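Local coordinates for protein beta-N-acetylhexosaminidase (Thermotoga neapolitana, PDB 5C0Q) that probably hydrolyses terminal non-reducing N-acetyl-D-hexosamine residues from N-acetyl-beta-D-hexosaminides, as a zinc-binding member of glycosyl hydrolase family 3, at residues N104-N109 with F320-I325. Sequence-based numbering, arbitrary orientation.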
loop_
_atom_site.group_PDB
_atom_site.type_symbol
_atom_site.label_atom_id
_atom_site.label_comp_id
_atom_site.label_asym_id
_atom_site.label_seq_id
_atom_site.Cartn_x
_atom_site.Cartn_y
_atom_site.Cartn_z
ATOM N N ASN B 104 9.250 -5.231 -4.404
ATOM C CA ASN B 104 9.662 -6.439 -5.069
ATOM C C ASN B 104 8.484 -7.407 -5.167
ATOM O O ASN B 104 8.308 -8.054 -6.194
ATOM C CB ASN B 104 10.866 -7.078 -4.349
ATOM C CG ASN B 104 11.213 -8.463 -4.899
ATOM O OD1 ASN B 104 10.614 -9.450 -4.500
ATOM N ND2 ASN B 104 12.152 -8.532 -5.813
ATOM N N THR B 105 7.661 -7.462 -4.121
ATOM C CA THR B 105 6.445 -8.239 -4.156
ATOM C C THR B 105 5.461 -7.769 -5.229
ATOM O O THR B 105 4.850 -8.578 -5.890
ATOM C CB THR B 105 5.718 -8.199 -2.815
ATOM O OG1 THR B 105 6.624 -8.509 -1.763
ATOM C CG2 THR B 105 4.614 -9.194 -2.797
ATOM N N LEU B 106 5.318 -6.471 -5.435
ATOM C CA LEU B 106 4.395 -5.993 -6.453
ATOM C C LEU B 106 4.848 -6.265 -7.876
ATOM O O LEU B 106 4.014 -6.316 -8.751
ATOM C CB LEU B 106 4.155 -4.487 -6.295
ATOM C CG LEU B 106 3.587 -4.046 -4.957
ATOM C CD1 LEU B 106 3.731 -2.607 -4.755
ATOM C CD2 LEU B 106 2.127 -4.391 -4.946
ATOM N N GLY B 107 6.155 -6.447 -8.093
ATOM C CA GLY B 107 6.711 -6.658 -9.393
ATOM C C GLY B 107 7.785 -5.655 -9.805
ATOM O O GLY B 107 8.262 -5.750 -10.921
ATOM N N PHE B 108 8.122 -4.672 -8.963
ATOM C CA PHE B 108 9.263 -3.779 -9.233
ATOM C C PHE B 108 10.594 -4.488 -8.986
ATOM O O PHE B 108 10.690 -5.316 -8.096
ATOM C CB PHE B 108 9.199 -2.520 -8.363
ATOM C CG PHE B 108 8.050 -1.632 -8.673
ATOM C CD1 PHE B 108 8.142 -0.675 -9.664
ATOM C CD2 PHE B 108 6.844 -1.770 -8.001
ATOM C CE1 PHE B 108 7.086 0.119 -9.951
ATOM C CE2 PHE B 108 5.760 -0.966 -8.300
ATOM C CZ PHE B 108 5.875 -0.034 -9.266
ATOM N N ASN B 109 11.619 -4.161 -9.759
ATOM C CA ASN B 109 12.936 -4.715 -9.528
ATOM C C ASN B 109 14.041 -3.636 -9.462
ATOM O O ASN B 109 15.195 -3.944 -9.261
ATOM C CB ASN B 109 13.269 -5.761 -10.596
ATOM C CG ASN B 109 13.029 -5.273 -11.992
ATOM O OD1 ASN B 109 13.525 -4.241 -12.391
ATOM N ND2 ASN B 109 12.264 -6.012 -12.744
ATOM N N PHE B 320 7.442 -12.873 -8.163
ATOM C CA PHE B 320 6.357 -12.016 -7.742
ATOM C C PHE B 320 5.912 -11.025 -8.792
ATOM O O PHE B 320 6.694 -10.171 -9.223
ATOM C CB PHE B 320 6.756 -11.229 -6.505
ATOM C CG PHE B 320 6.952 -12.069 -5.291
ATOM C CD1 PHE B 320 5.909 -12.813 -4.774
ATOM C CD2 PHE B 320 8.188 -12.125 -4.676
ATOM C CE1 PHE B 320 6.091 -13.586 -3.673
ATOM C CE2 PHE B 320 8.376 -12.895 -3.572
ATOM C CZ PHE B 320 7.321 -13.628 -3.061
ATOM N N ASN B 321 4.651 -11.135 -9.190
ATOM C CA ASN B 321 4.043 -10.109 -9.995
ATOM C C ASN B 321 2.548 -9.918 -9.671
ATOM O O ASN B 321 1.737 -10.830 -9.749
ATOM C CB ASN B 321 4.269 -10.439 -11.440
ATOM C CG ASN B 321 3.777 -9.379 -12.362
ATOM O OD1 ASN B 321 2.739 -8.785 -12.142
ATOM N ND2 ASN B 321 4.501 -9.158 -13.429
ATOM N N SER B 322 2.223 -8.693 -9.306
ATOM C CA SER B 322 0.901 -8.286 -8.907
ATOM C C SER B 322 -0.108 -8.402 -10.009
ATOM O O SER B 322 -1.279 -8.331 -9.757
ATOM C CB SER B 322 0.943 -6.828 -8.452
ATOM O OG SER B 322 1.143 -6.813 -7.065
ATOM N N GLY B 323 0.365 -8.604 -11.221
ATOM C CA GLY B 323 -0.499 -8.817 -12.349
ATOM C C GLY B 323 -1.322 -10.086 -12.305
ATOM O O GLY B 323 -2.193 -10.268 -13.149
ATOM N N LEU B 324 -1.042 -10.957 -11.338
ATOM C CA LEU B 324 -1.822 -12.164 -11.156
ATOM C C LEU B 324 -3.248 -11.763 -10.906
ATOM O O LEU B 324 -4.186 -12.446 -11.332
ATOM C CB LEU B 324 -1.320 -13.021 -9.986
ATOM C CG LEU B 324 -1.453 -12.440 -8.580
ATOM C CD1 LEU B 324 -2.706 -12.940 -7.897
ATOM C CD2 LEU B 324 -0.214 -12.702 -7.710
ATOM N N ILE B 325 -3.399 -10.628 -10.234
ATOM C CA ILE B 325 -4.699 -10.121 -9.883
ATOM C C ILE B 325 -5.499 -9.799 -11.115
ATOM O O ILE B 325 -6.695 -10.083 -11.175
ATOM C CB ILE B 325 -4.577 -8.898 -9.001
ATOM C CG1 ILE B 325 -3.999 -9.326 -7.663
ATOM C CG2 ILE B 325 -5.920 -8.188 -8.845
ATOM C CD1 ILE B 325 -3.596 -8.213 -6.795
#
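With CG placed opposite its carbonyl carbon (chi1 -67°), F320 lays its ring beside the last turn of helix 90-106, while N104, its own CG swung opposite the backbone N (chi1 172°), brings its amide to meet that ring. The two side chains cross at about a right angle, N104 OD1 lying 3.6 Å from F320 CD2, with amide and ring planes 81° apart. Phenylalanine suits this place because its flat hydrocarbon ring lies obliquely against N104 OD1 and T105 CA and also packs on R101 of the second subunit; F320 CB rests 3.3 Å from T105 O. Asparagine can touch the ring and still satisfy its polar end: ND2 donates to G154 O, and OD1 accepts from R101 of the second subunit, whose guanidinium also bonds T105 OG1, a hydroxyl bonded as well to R101 O of its own chain.

One hydrogen bond joins the two backbones. S322 N donates to L106 O at 3.0 Å, from above the carbonyl plane and not on a lone pair, and gives a partner to an oxygen at the helix end. Compact S322 fits here, its OG 3.4 Å from L106 CD2, in a spot where M98 of the second subunit and L46 also pack. G107, with its positive phi, adopts a conformation suited to glycine, and its bare CA comes 3.5 Å from F320 O in a CA-H...O contact.

Across from it, N321 OD1 accepts from G323 N at 2.6 Å, in the carbonyl plane, capping the type I turn that leads into helix 324-331; N321 ND2 is held by M49 O. A Schellman motif with G107 as C-prime residue thus ends a helix of the TIM-barrel-like N-terminal domain, against an asparagine-capped turn in the linker toward the C-terminal domain, beside the subunit interface.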